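Long-range contacts in fructose 1-phosphate kinase (Staphylococcus aureus, PDB 2JG5), which probably catalyses the ATP-dependent phosphorylation of fructose 1-phosphate to fructose 1,6-bisphosphate, as a kinase of the PfkB family: residues 10-15 / 90-95; 106-111 / 136-141; 269-274 / 293-298. All blocks are in the same frame, centred on the assembly; numbering follows the deposited sequence.

Contact 1. Residues 10-15 / 90-95; sequences SIDYVI and NVKLKT
Tyr13 and Val91 sit opposite each other at the middle of a parallel strand pair, with Asp12-Asn90, Val14-Lys92 and Ile15-Leu93 as the flanking pairs. The pair forms the centre of the four-stranded mixed sheet that, as in other PfkB kinases of the ribokinase type, is the lid projecting from the main domain. Five backbone hydrogen bonds join the strands, using Ile11, Tyr13 and Ile15 on one side and Asn90, Lys92 and Lys94 on the other; Lys92 N reaches Tyr13 O at 3.0 Å from above the carbonyl plane, 36° out of it.

On the face carrying Tyr13, Ile15 does most of the apolar work. Its CD1 lies 3.7 Å from Val91 CG1 and 4.0 Å from Leu93 CD2, while its CG1 sits 3.8 Å above the centre of the Tyr13 ring. The second subunit covers this face: Tyr13 OH hydrogen-bonds Ile89 O of that subunit, and Ile15 packs on Ile101 there, consistent with a lid-to-lid dimer.

The other face is more polar. Val14 CG1 rests 3.6 Å from Lys94 CD, and the Asp12 carboxylate and Asn90 amide run side by side, their planes 11° apart. Lys92 NZ lies 4.6 Å from Asp12 OD1, near but not in contact; it makes a salt bridge with Glu100 and a hydrogen bond with Asn102. Asn90 OD1 accepts from Ala103 N, and strand 25-36 flanks strand 10-16 on its other edge. Ser10 OG donates to Asp12 OD1 at 2.7 Å, on the syn side but 27° out of the carboxylate plane.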
ATOM      1  N   SER A  10       2.381   3.771  10.757  1.00 30.53           N
ATOM      2  CA  SER A  10       1.747   3.686   9.459  1.00 30.79           C
ATOM      3  C   SER A  10       2.657   4.041   8.318  1.00 31.00           C
ATOM      4  O   SER A  10       3.598   4.821   8.465  1.00 31.58           O
ATOM      5  CB  SER A  10       0.537   4.619   9.411  1.00 30.78           C
ATOM      6  OG  SER A  10       0.922   5.922   9.781  1.00 29.98           O
ATOM      7  N   ILE A  11       2.371   3.450   7.169  1.00 31.24           N
ATOM      8  CA  ILE A  11       2.746   4.091   5.931  1.00 31.03           C
ATOM      9  C   ILE A  11       1.609   5.059   5.625  1.00 30.99           C
ATOM     10  O   ILE A  11       0.424   4.692   5.614  1.00 31.31           O
ATOM     11  CB  ILE A  11       2.986   3.098   4.781  1.00 30.91           C
ATOM     12  CG1 ILE A  11       4.053   2.089   5.188  1.00 30.63           C
ATOM     13  CG2 ILE A  11       3.429   3.841   3.498  1.00 30.61           C
ATOM     14  CD1 ILE A  11       4.271   0.978   4.196  1.00 30.10           C
ATOM     15  N   ASP A  12       1.976   6.314   5.436  1.00 30.83           N
ATOM     16  CA  ASP A  12       1.031   7.296   4.976  1.00 30.54           C
ATOM     17  C   ASP A  12       1.154   7.373   3.455  1.00 30.43           C
ATOM     18  O   ASP A  12       2.049   8.006   2.912  1.00 29.92           O
ATOM     19  CB  ASP A  12       1.276   8.627   5.677  1.00 30.33           C
ATOM     20  CG  ASP A  12       1.132   8.519   7.196  1.00 30.71           C
ATOM     21  OD1 ASP A  12       0.550   7.522   7.671  1.00 29.47           O
ATOM     22  OD2 ASP A  12       1.590   9.431   7.919  1.00 31.39           O
ATOM     23  N   TYR A  13       0.250   6.669   2.785  1.00 30.28           N
ATOM     24  CA  TYR A  13       0.201   6.642   1.335  1.00 29.95           C
ATOM     25  C   TYR A  13      -0.545   7.881   0.813  1.00 30.16           C
ATOM     26  O   TYR A  13      -1.777   7.938   0.806  1.00 29.83           O
ATOM     27  CB  TYR A  13      -0.441   5.330   0.876  1.00 29.42           C
ATOM     28  CG  TYR A  13      -0.435   5.087  -0.615  1.00 28.23           C
ATOM     29  CD1 TYR A  13       0.529   5.670  -1.442  1.00 28.64           C
ATOM     30  CD2 TYR A  13      -1.385   4.249  -1.197  1.00 27.39           C
ATOM     31  CE1 TYR A  13       0.530   5.438  -2.812  1.00 29.28           C
ATOM     32  CE2 TYR A  13      -1.394   4.010  -2.574  1.00 29.45           C
ATOM     33  CZ  TYR A  13      -0.434   4.608  -3.372  1.00 28.89           C
ATOM     34  OH  TYR A  13      -0.420   4.365  -4.718  1.00 28.14           O
ATOM     35  N   VAL A  14       0.228   8.881   0.399  1.00 30.13           N
ATOM     36  CA  VAL A  14      -0.330  10.139  -0.063  1.00 29.90           C
ATOM     37  C   VAL A  14      -0.585  10.072  -1.570  1.00 30.07           C
ATOM     38  O   VAL A  14       0.317   9.760  -2.342  1.00 30.36           O
ATOM     39  CB  VAL A  14       0.571  11.339   0.299  1.00 29.77           C
ATOM     40  CG1 VAL A  14      -0.018  12.622  -0.246  1.00 29.11           C
ATOM     41  CG2 VAL A  14       0.742  11.450   1.814  1.00 28.98           C
ATOM     42  N   ILE A  15      -1.827  10.346  -1.966  1.00 29.81           N
ATOM     43  CA  ILE A  15      -2.248  10.224  -3.352  1.00 29.54           C
ATOM     44  C   ILE A  15      -2.819  11.547  -3.843  1.00 29.69           C
ATOM     45  O   ILE A  15      -3.801  12.063  -3.292  1.00 29.72           O
ATOM     46  CB  ILE A  15      -3.298   9.094  -3.548  1.00 29.47           C
ATOM     47  CG1 ILE A  15      -2.791   7.765  -2.966  1.00 29.05           C
ATOM     48  CG2 ILE A  15      -3.642   8.943  -5.030  1.00 28.51           C
ATOM     49  CD1 ILE A  15      -3.850   6.680  -2.877  1.00 29.96           C
ATOM     50  N   ASN A  90      -2.206   3.799   5.714  1.00 30.53           N
ATOM     51  CA  ASN A  90      -3.219   4.816   5.785  1.00 31.13           C
ATOM     52  C   ASN A  90      -3.217   5.596   4.485  1.00 31.20           C
ATOM     53  O   ASN A  90      -2.155   5.841   3.918  1.00 31.86           O
ATOM     54  CB  ASN A  90      -2.906   5.749   6.946  1.00 30.93           C
ATOM     55  CG  ASN A  90      -3.036   5.069   8.285  1.00 31.32           C
ATOM     56  OD1 ASN A  90      -3.495   3.930   8.375  1.00 31.59           O
ATOM     57  ND2 ASN A  90      -2.632   5.768   9.346  1.00 31.44           N
ATOM     58  N   VAL A  91      -4.398   5.962   3.999  1.00 31.58           N
ATOM     59  CA  VAL A  91      -4.504   6.676   2.723  1.00 31.82           C
ATOM     60  C   VAL A  91      -4.900   8.143   2.920  1.00 32.30           C
ATOM     61  O   VAL A  91      -5.831   8.441   3.649  1.00 32.28           O
ATOM     62  CB  VAL A  91      -5.459   5.962   1.733  1.00 31.55           C
ATOM     63  CG1 VAL A  91      -5.553   6.728   0.421  1.00 31.06           C
ATOM     64  CG2 VAL A  91      -4.982   4.544   1.464  1.00 31.09           C
ATOM     65  N   LYS A  92      -4.169   9.046   2.271  1.00 32.88           N
ATOM     66  CA  LYS A  92      -4.465  10.475   2.301  1.00 33.43           C
ATOM     67  C   LYS A  92      -4.740  10.936   0.875  1.00 33.75           C
ATOM     68  O   LYS A  92      -3.824  10.965   0.049  1.00 33.84           O
ATOM     69  CB  LYS A  92      -3.278  11.268   2.881  1.00 33.41           C
ATOM     70  CG  LYS A  92      -2.538  10.600   4.063  1.00 34.23           C
ATOM     71  CD  LYS A  92      -3.410  10.510   5.309  1.00 35.43           C
ATOM     72  CE  LYS A  92      -2.887   9.469   6.313  1.00 36.87           C
ATOM     73  NZ  LYS A  92      -3.626   9.503   7.626  1.00 35.85           N
ATOM     74  N   LEU A  93      -5.994  11.275   0.582  1.00 34.04           N
ATOM     75  CA  LEU A  93      -6.388  11.719  -0.762  1.00 34.47           C
ATOM     76  C   LEU A  93      -6.358  13.235  -0.891  1.00 34.75           C
ATOM     77  O   LEU A  93      -7.189  13.955  -0.313  1.00 34.56           O
ATOM     78  CB  LEU A  93      -7.772  11.191  -1.152  1.00 34.27           C
ATOM     79  CG  LEU A  93      -8.009   9.682  -1.168  1.00 35.33           C
ATOM     80  CD1 LEU A  93      -9.444   9.395  -1.558  1.00 34.72           C
ATOM     81  CD2 LEU A  93      -7.038   8.969  -2.107  1.00 36.66           C
ATOM     82  N   LYS A  94      -5.393  13.716  -1.659  1.00 35.28           N
ATOM     83  CA  LYS A  94      -5.243  15.145  -1.848  1.00 36.08           C
ATOM     84  C   LYS A  94      -5.799  15.580  -3.202  1.00 36.60           C
ATOM     85  O   LYS A  94      -5.131  15.449  -4.231  1.00 37.04           O
ATOM     86  CB  LYS A  94      -3.782  15.567  -1.655  1.00 36.03           C
ATOM     87  CG  LYS A  94      -3.195  15.188  -0.281  1.00 36.26           C
ATOM     88  CD  LYS A  94      -1.781  15.723  -0.086  1.00 36.32           C
ATOM     89  CE  LYS A  94      -1.756  17.240   0.085  1.00 38.41           C
ATOM     90  NZ  LYS A  94      -0.410  17.822  -0.237  1.00 39.94           N
ATOM     91  N   THR A  95      -7.045  16.056  -3.183  1.00 37.14           N
ATOM     92  CA  THR A  95      -7.672  16.733  -4.320  1.00 37.76           C
ATOM     93  C   THR A  95      -7.684  18.219  -3.991  1.00 38.15           C
ATOM     94  O   THR A  95      -6.655  18.778  -3.614  1.00 38.57           O
ATOM     95  CB  THR A  95      -9.125  16.251  -4.560  1.00 37.55           C
ATOM     96  OG1 THR A  95      -9.159  14.822  -4.610  1.00 37.69           O
ATOM     97  CG2 THR A  95      -9.691  16.824  -5.878  1.00 37.67           C
TER

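Contact 2. Residues 106-111 / 136-141; sequences PHITST and PSSIPS
Pro106 O comes within 3.6 Å of Ser138 OG without bonding to it, at the start of a small loop-to-loop contact in the main domain of the ribokinase-type fold. Next comes His107; its ring lies obliquely against Ser138, His107 ND1 being 3.5 Å from Ser138 CB, while its backbone N is taken by Glu85.

Ile108 carries the contact. Its backbone N donates to Ser138 OG at 2.9 Å with an N-H...O angle of 154°, the sole hydrogen bond between the segments. Ser138 CB points toward residues 106-111, and chi1 of 60° sets OG where the Ile108 N-H reaches it. The Ile108 side chain lies beside that of Ile139, both pointing the same way, with CG2 to CG2 at 3.6 Å, and its CD1 comes within 4.0 Å of Pro136 CG. A type I turn from Pro136 to Ile139, closed by Ile139 N to Pro136 O, brings these three partners round the one isoleucine.

Thr109 is the N-cap of helix 110-120, its OG1 bonded to Gln112 N. The contact thus joins the entrance of that helix to the connection between strand 128-132 and helix 143-154, where Ile139 also packs on Phe113 of helix 110-120 and, with Pro136, on Phe7 beyond strand 2-6.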
ATOM      1  N   PRO A 106      -2.124  -4.063  12.510  1.00 31.13           N
ATOM      2  CA  PRO A 106      -1.989  -5.518  12.535  1.00 30.83           C
ATOM      3  C   PRO A 106      -2.555  -6.071  13.854  1.00 30.70           C
ATOM      4  O   PRO A 106      -2.713  -5.314  14.822  1.00 29.99           O
ATOM      5  CB  PRO A 106      -0.475  -5.723  12.507  1.00 30.58           C
ATOM      6  CG  PRO A 106       0.099  -4.431  13.040  1.00 31.45           C
ATOM      7  CD  PRO A 106      -0.815  -3.386  12.490  1.00 31.11           C
ATOM      8  N   HIS A 107      -2.874  -7.366  13.881  1.00 30.36           N
ATOM      9  CA  HIS A 107      -3.140  -8.032  15.142  1.00 30.24           C
ATOM     10  C   HIS A 107      -1.837  -8.180  15.894  1.00 30.09           C
ATOM     11  O   HIS A 107      -0.842  -8.686  15.362  1.00 29.81           O
ATOM     12  CB  HIS A 107      -3.793  -9.405  14.965  1.00 30.26           C
ATOM     13  CG  HIS A 107      -4.014 -10.125  16.259  1.00 30.51           C
ATOM     14  ND1 HIS A 107      -5.030  -9.795  17.132  1.00 30.79           N
ATOM     15  CD2 HIS A 107      -3.333 -11.142  16.842  1.00 30.29           C
ATOM     16  CE1 HIS A 107      -4.972 -10.583  18.192  1.00 30.15           C
ATOM     17  NE2 HIS A 107      -3.948 -11.408  18.042  1.00 30.55           N
ATOM     18  N   ILE A 108      -1.862  -7.725  17.139  1.00 30.06           N
ATOM     19  CA  ILE A 108      -0.705  -7.785  18.017  1.00 30.22           C
ATOM     20  C   ILE A 108      -1.043  -8.704  19.185  1.00 30.19           C
ATOM     21  O   ILE A 108      -2.005  -8.446  19.933  1.00 30.12           O
ATOM     22  CB  ILE A 108      -0.300  -6.362  18.517  1.00 30.18           C
ATOM     23  CG1 ILE A 108      -0.011  -5.447  17.319  1.00 30.48           C
ATOM     24  CG2 ILE A 108       0.916  -6.437  19.452  1.00 29.89           C
ATOM     25  CD1 ILE A 108      -0.337  -3.997  17.541  1.00 30.72           C
ATOM     26  N   THR A 109      -0.254  -9.773  19.324  1.00 30.03           N
ATOM     27  CA  THR A 109      -0.428 -10.770  20.389  1.00 30.09           C
ATOM     28  C   THR A 109      -0.012 -10.192  21.742  1.00 30.19           C
ATOM     29  O   THR A 109       0.622  -9.145  21.804  1.00 30.22           O
ATOM     30  CB  THR A 109       0.428 -12.030  20.118  1.00 30.06           C
ATOM     31  OG1 THR A 109       1.816 -11.678  20.161  1.00 29.81           O
ATOM     32  CG2 THR A 109       0.096 -12.648  18.750  1.00 30.20           C
ATOM     33  N   SER A 110      -0.350 -10.890  22.821  1.00 30.48           N
ATOM     34  CA  SER A 110      -0.004 -10.448  24.174  1.00 30.74           C
ATOM     35  C   SER A 110       1.486 -10.604  24.423  1.00 30.79           C
ATOM     36  O   SER A 110       2.103  -9.774  25.085  1.00 30.52           O
ATOM     37  CB  SER A 110      -0.788 -11.245  25.207  1.00 30.74           C
ATOM     38  OG  SER A 110      -2.169 -11.002  25.067  1.00 31.40           O
ATOM     39  N   THR A 111       2.044 -11.672  23.860  1.00 30.93           N
ATOM     40  CA  THR A 111       3.468 -11.977  23.899  1.00 31.09           C
ATOM     41  C   THR A 111       4.322 -10.869  23.270  1.00 31.10           C
ATOM     42  O   THR A 111       5.394 -10.508  23.795  1.00 31.35           O
ATOM     43  CB  THR A 111       3.706 -13.343  23.209  1.00 31.29           C
ATOM     44  OG1 THR A 111       3.386 -14.391  24.130  1.00 31.50           O
ATOM     45  CG2 THR A 111       5.138 -13.507  22.729  1.00 32.09           C
ATOM     46  N   PRO A 136      -4.312   0.404  19.660  1.00 31.48           N
ATOM     47  CA  PRO A 136      -4.926  -0.637  18.830  1.00 31.30           C
ATOM     48  C   PRO A 136      -5.710  -1.650  19.662  1.00 31.16           C
ATOM     49  O   PRO A 136      -5.342  -1.949  20.809  1.00 31.17           O
ATOM     50  CB  PRO A 136      -3.729  -1.317  18.149  1.00 31.14           C
ATOM     51  CG  PRO A 136      -2.539  -0.899  18.924  1.00 31.12           C
ATOM     52  CD  PRO A 136      -2.846   0.424  19.511  1.00 31.32           C
ATOM     53  N   SER A 137      -6.791  -2.158  19.077  1.00 30.95           N
ATOM     54  CA  SER A 137      -7.752  -3.013  19.776  1.00 30.42           C
ATOM     55  C   SER A 137      -7.141  -4.298  20.318  1.00 30.04           C
ATOM     56  O   SER A 137      -7.626  -4.834  21.308  1.00 29.98           O
ATOM     57  CB  SER A 137      -8.896  -3.373  18.835  1.00 30.44           C
ATOM     58  OG  SER A 137      -8.397  -3.885  17.613  1.00 30.07           O
ATOM     59  N   SER A 138      -6.084  -4.782  19.662  1.00 29.49           N
ATOM     60  CA  SER A 138      -5.452  -6.055  20.013  1.00 29.16           C
ATOM     61  C   SER A 138      -4.457  -5.981  21.183  1.00 29.33           C
ATOM     62  O   SER A 138      -4.037  -7.019  21.701  1.00 29.79           O
ATOM     63  CB  SER A 138      -4.790  -6.695  18.781  1.00 29.11           C
ATOM     64  OG  SER A 138      -3.798  -5.850  18.239  1.00 27.24           O
ATOM     65  N   ILE A 139      -4.089  -4.770  21.608  1.00 28.66           N
ATOM     66  CA  ILE A 139      -3.249  -4.619  22.802  1.00 28.33           C
ATOM     67  C   ILE A 139      -4.066  -4.176  24.034  1.00 28.29           C
ATOM     68  O   ILE A 139      -5.205  -3.739  23.888  1.00 28.21           O
ATOM     69  CB  ILE A 139      -1.984  -3.723  22.547  1.00 28.46           C
ATOM     70  CG1 ILE A 139      -2.346  -2.237  22.428  1.00 27.75           C
ATOM     71  CG2 ILE A 139      -1.204  -4.235  21.337  1.00 27.74           C
ATOM     72  CD1 ILE A 139      -1.162  -1.307  22.642  1.00 27.91           C
ATOM     73  N   PRO A 140      -3.497  -4.309  25.250  1.00 28.33           N
ATOM     74  CA  PRO A 140      -4.257  -4.013  26.463  1.00 28.39           C
ATOM     75  C   PRO A 140      -4.781  -2.592  26.446  1.00 28.62           C
ATOM     76  O   PRO A 140      -4.026  -1.665  26.159  1.00 29.20           O
ATOM     77  CB  PRO A 140      -3.218  -4.157  27.574  1.00 28.05           C
ATOM     78  CG  PRO A 140      -2.211  -5.062  27.030  1.00 28.87           C
ATOM     79  CD  PRO A 140      -2.120  -4.726  25.571  1.00 28.60           C
ATOM     80  N   SER A 141      -6.061  -2.400  26.732  1.00 28.65           N
ATOM     81  CA  SER A 141      -6.599  -1.041  26.652  1.00 29.03           C
ATOM     82  C   SER A 141      -5.945  -0.128  27.697  1.00 28.97           C
ATOM     83  O   SER A 141      -5.948   1.097  27.541  1.00 29.06           O
ATOM     84  CB  SER A 141      -8.134  -1.013  26.701  1.00 29.11           C
ATOM     85  OG  SER A 141      -8.653  -1.695  27.830  1.00 30.41           O
TER

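Contact 3. Residues 269-274 / 293-298; sequences FQQAVA and KIKSQV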
ATOM      1  N   PHE A 269       9.881  25.264  26.212  1.00 30.33           N
ATOM      2  CA  PHE A 269       8.462  25.469  25.908  1.00 29.76           C
ATOM      3  C   PHE A 269       8.303  26.339  24.663  1.00 29.57           C
ATOM      4  O   PHE A 269       7.531  25.996  23.761  1.00 29.69           O
ATOM      5  CB  PHE A 269       7.739  26.069  27.119  1.00 29.23           C
ATOM      6  CG  PHE A 269       6.248  26.270  26.922  1.00 29.25           C
ATOM      7  CD1 PHE A 269       5.429  25.226  26.479  1.00 28.63           C
ATOM      8  CD2 PHE A 269       5.660  27.497  27.227  1.00 27.36           C
ATOM      9  CE1 PHE A 269       4.050  25.416  26.315  1.00 27.81           C
ATOM     10  CE2 PHE A 269       4.282  27.688  27.082  1.00 27.67           C
ATOM     11  CZ  PHE A 269       3.482  26.652  26.618  1.00 28.02           C
ATOM     12  N   GLN A 270       9.044  27.448  24.615  1.00 29.07           N
ATOM     13  CA  GLN A 270       9.145  28.280  23.412  1.00 28.79           C
ATOM     14  C   GLN A 270       9.497  27.460  22.159  1.00 28.61           C
ATOM     15  O   GLN A 270       8.849  27.607  21.115  1.00 28.58           O
ATOM     16  CB  GLN A 270      10.197  29.373  23.611  1.00 28.89           C
ATOM     17  CG  GLN A 270      10.122  30.483  22.593  1.00 28.80           C
ATOM     18  CD  GLN A 270      11.352  31.363  22.594  1.00 29.24           C
ATOM     19  OE1 GLN A 270      12.475  30.890  22.799  1.00 31.34           O
ATOM     20  NE2 GLN A 270      11.153  32.641  22.350  1.00 25.57           N
ATOM     21  N   GLN A 271      10.525  26.614  22.271  1.00 28.16           N
ATOM     22  CA  GLN A 271      10.918  25.693  21.200  1.00 28.35           C
ATOM     23  C   GLN A 271       9.755  24.765  20.823  1.00 28.34           C
ATOM     24  O   GLN A 271       9.493  24.535  19.645  1.00 28.75           O
ATOM     25  CB  GLN A 271      12.146  24.873  21.625  1.00 28.25           C
ATOM     26  CG  GLN A 271      12.550  23.765  20.665  1.00 27.99           C
ATOM     27  CD  GLN A 271      14.040  23.550  20.636  1.00 28.89           C
ATOM     28  OE1 GLN A 271      14.764  24.271  19.951  1.00 28.62           O
ATOM     29  NE2 GLN A 271      14.516  22.550  21.380  1.00 29.84           N
ATOM     30  N   ALA A 272       9.055  24.268  21.843  1.00 28.63           N
ATOM     31  CA  ALA A 272       7.903  23.395  21.686  1.00 28.06           C
ATOM     32  C   ALA A 272       6.807  24.034  20.831  1.00 28.37           C
ATOM     33  O   ALA A 272       6.330  23.421  19.869  1.00 28.23           O
ATOM     34  CB  ALA A 272       7.370  22.996  23.047  1.00 27.81           C
ATOM     35  N   VAL A 273       6.436  25.273  21.169  1.00 28.33           N
ATOM     36  CA  VAL A 273       5.401  26.019  20.440  1.00 28.02           C
ATOM     37  C   VAL A 273       5.846  26.413  19.021  1.00 28.14           C
ATOM     38  O   VAL A 273       5.056  26.346  18.068  1.00 27.99           O
ATOM     39  CB  VAL A 273       4.860  27.230  21.267  1.00 27.85           C
ATOM     40  CG1 VAL A 273       3.914  28.066  20.450  1.00 27.57           C
ATOM     41  CG2 VAL A 273       4.140  26.734  22.527  1.00 27.67           C
ATOM     42  N   ALA A 274       7.110  26.808  18.883  1.00 28.13           N
ATOM     43  CA  ALA A 274       7.690  27.088  17.560  1.00 27.95           C
ATOM     44  C   ALA A 274       7.569  25.877  16.644  1.00 27.85           C
ATOM     45  O   ALA A 274       7.162  26.014  15.493  1.00 28.04           O
ATOM     46  CB  ALA A 274       9.154  27.505  17.678  1.00 27.63           C
ATOM     47  N   LYS A 293      13.348  30.255  12.884  1.00 32.78           N
ATOM     48  CA  LYS A 293      12.699  31.482  12.440  1.00 33.23           C
ATOM     49  C   LYS A 293      11.518  31.783  13.342  1.00 33.32           C
ATOM     50  O   LYS A 293      11.361  32.912  13.798  1.00 33.59           O
ATOM     51  CB  LYS A 293      12.224  31.320  10.995  1.00 33.33           C
ATOM     52  CG  LYS A 293      11.656  32.577  10.343  1.00 34.27           C
ATOM     53  CD  LYS A 293      11.809  32.500   8.819  1.00 36.03           C
ATOM     54  CE  LYS A 293      13.274  32.678   8.381  1.00 36.74           C
ATOM     55  NZ  LYS A 293      13.469  32.528   6.911  1.00 36.85           N
ATOM     56  N   ILE A 294      10.717  30.757  13.624  1.00 33.52           N
ATOM     57  CA  ILE A 294       9.469  30.929  14.359  1.00 33.77           C
ATOM     58  C   ILE A 294       9.638  31.180  15.865  1.00 33.85           C
ATOM     59  O   ILE A 294       8.884  31.965  16.430  1.00 34.12           O
ATOM     60  CB  ILE A 294       8.449  29.796  14.054  1.00 33.67           C
ATOM     61  CG1 ILE A 294       7.908  29.981  12.632  1.00 33.55           C
ATOM     62  CG2 ILE A 294       7.321  29.771  15.089  1.00 33.21           C
ATOM     63  CD1 ILE A 294       6.622  29.260  12.346  1.00 34.30           C
ATOM     64  N   LYS A 295      10.622  30.549  16.506  1.00 34.01           N
ATOM     65  CA  LYS A 295      10.808  30.758  17.949  1.00 34.03           C
ATOM     66  C   LYS A 295      11.348  32.137  18.341  1.00 34.00           C
ATOM     67  O   LYS A 295      11.163  32.572  19.474  1.00 34.29           O
ATOM     68  CB  LYS A 295      11.568  29.605  18.624  1.00 34.24           C
ATOM     69  CG  LYS A 295      13.052  29.542  18.423  1.00 33.94           C
ATOM     70  CD  LYS A 295      13.510  28.185  18.901  1.00 33.98           C
ATOM     71  CE  LYS A 295      14.969  28.181  19.281  1.00 34.24           C
ATOM     72  NZ  LYS A 295      15.385  26.817  19.653  1.00 32.59           N
ATOM     73  N   SER A 296      11.980  32.828  17.397  1.00 34.21           N
ATOM     74  CA  SER A 296      12.298  34.244  17.568  1.00 34.43           C
ATOM     75  C   SER A 296      11.000  35.045  17.692  1.00 34.59           C
ATOM     76  O   SER A 296      10.983  36.143  18.255  1.00 34.62           O
ATOM     77  CB  SER A 296      13.094  34.765  16.373  1.00 34.38           C
ATOM     78  OG  SER A 296      14.144  33.884  16.036  1.00 34.33           O
ATOM     79  N   GLN A 297       9.913  34.467  17.175  1.00 34.61           N
ATOM     80  CA  GLN A 297       8.631  35.152  17.059  1.00 34.34           C
ATOM     81  C   GLN A 297       7.658  34.758  18.159  1.00 33.89           C
ATOM     82  O   GLN A 297       6.653  35.433  18.380  1.00 33.72           O
ATOM     83  CB  GLN A 297       8.010  34.858  15.694  1.00 34.46           C
ATOM     84  CG  GLN A 297       8.825  35.381  14.515  1.00 34.83           C
ATOM     85  CD  GLN A 297       8.184  35.058  13.185  1.00 34.96           C
ATOM     86  OE1 GLN A 297       8.032  33.890  12.823  1.00 36.32           O
ATOM     87  NE2 GLN A 297       7.799  36.095  12.446  1.00 35.54           N
ATOM     88  N   VAL A 298       7.951  33.654  18.837  1.00 33.56           N
ATOM     89  CA  VAL A 298       7.093  33.164  19.905  1.00 33.01           C
ATOM     90  C   VAL A 298       7.378  33.976  21.160  1.00 32.88           C
ATOM     91  O   VAL A 298       8.528  34.106  21.589  1.00 32.60           O
ATOM     92  CB  VAL A 298       7.287  31.633  20.154  1.00 33.10           C
ATOM     93  CG1 VAL A 298       6.491  31.158  21.370  1.00 32.51           C
ATOM     94  CG2 VAL A 298       6.888  30.838  18.922  1.00 32.57           C
TER
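Helix-to-helix packing, sealed by Val298 where the chain heads for strand 299-303, joins Gln270, Gln271, Val273 and Ala274 of helix 265-280 to Ile294, Lys295 and Val298 in the C-terminal part of the ribokinase-type fold. The backbones come closest at Ala274 and Lys295, with CA atoms 4.8 Å apart. A small residue fits this spot: Ala274 CB lies only 3.3 Å from Lys295 CB, tighter than ordinary van der Waals contact. Ile294 CG2 touches the same alanine, 3.7 Å from its CA.

Val298 packs beside this close approach. Its CG1 meets Gln270 CG at 3.9 Å and Val273 CG1 at 4.1 Å, and its CG2 touches the backbone N of Ala274. Val273 also packs on Ala223 and Ala234 of the antiparallel sheet, which strand 299-303, just after Val298, joins at its edge, while Ala272 and Gln271 lean on helix 247-260.

Two hydrogen bonds span the contact. Lys295 CG lies between its own backbone N and carbonyl carbon (chi1 77°), and the extended remainder runs alongside Gln271, where Lys295 NZ donates to Gln271 OE1 at 2.6 Å. Glu292 gives this ammonium a further, long and weak ion pair, and Gln271 NE2 makes a weak hydrogen bond to Gly254 O. Gln270 reaches past Val298 in the opposite sense, its chain extended beyond CG; Gln270 NE2 donates to Val298 O at 3.1 Å, the N-H...O angle 165° and the acceptor only 4° out of the amide plane.

Contacts 1, 2 and 3 follow one another along the chain, and none touches another. Contacts 1 and 2 are the nearest pair, centres 24 Å and nearest atoms about 8 Å apart: 10-15 and 90-95 are the two central strands of the lid, one face meeting the second subunit, whereas 106-111 lies where the chain re-enters the main domain and 136-141 in a loop of that domain. Contact 3 has its centre 29 Å from that of contact 1 and 38 Å from that of contact 2, which lies on the opposite side of the chain's centre. In PfkB kinases the substrate binds between lid and main domain; helix 265-280 of contact 3 leans on the helix beginning at the family's GSGD motif.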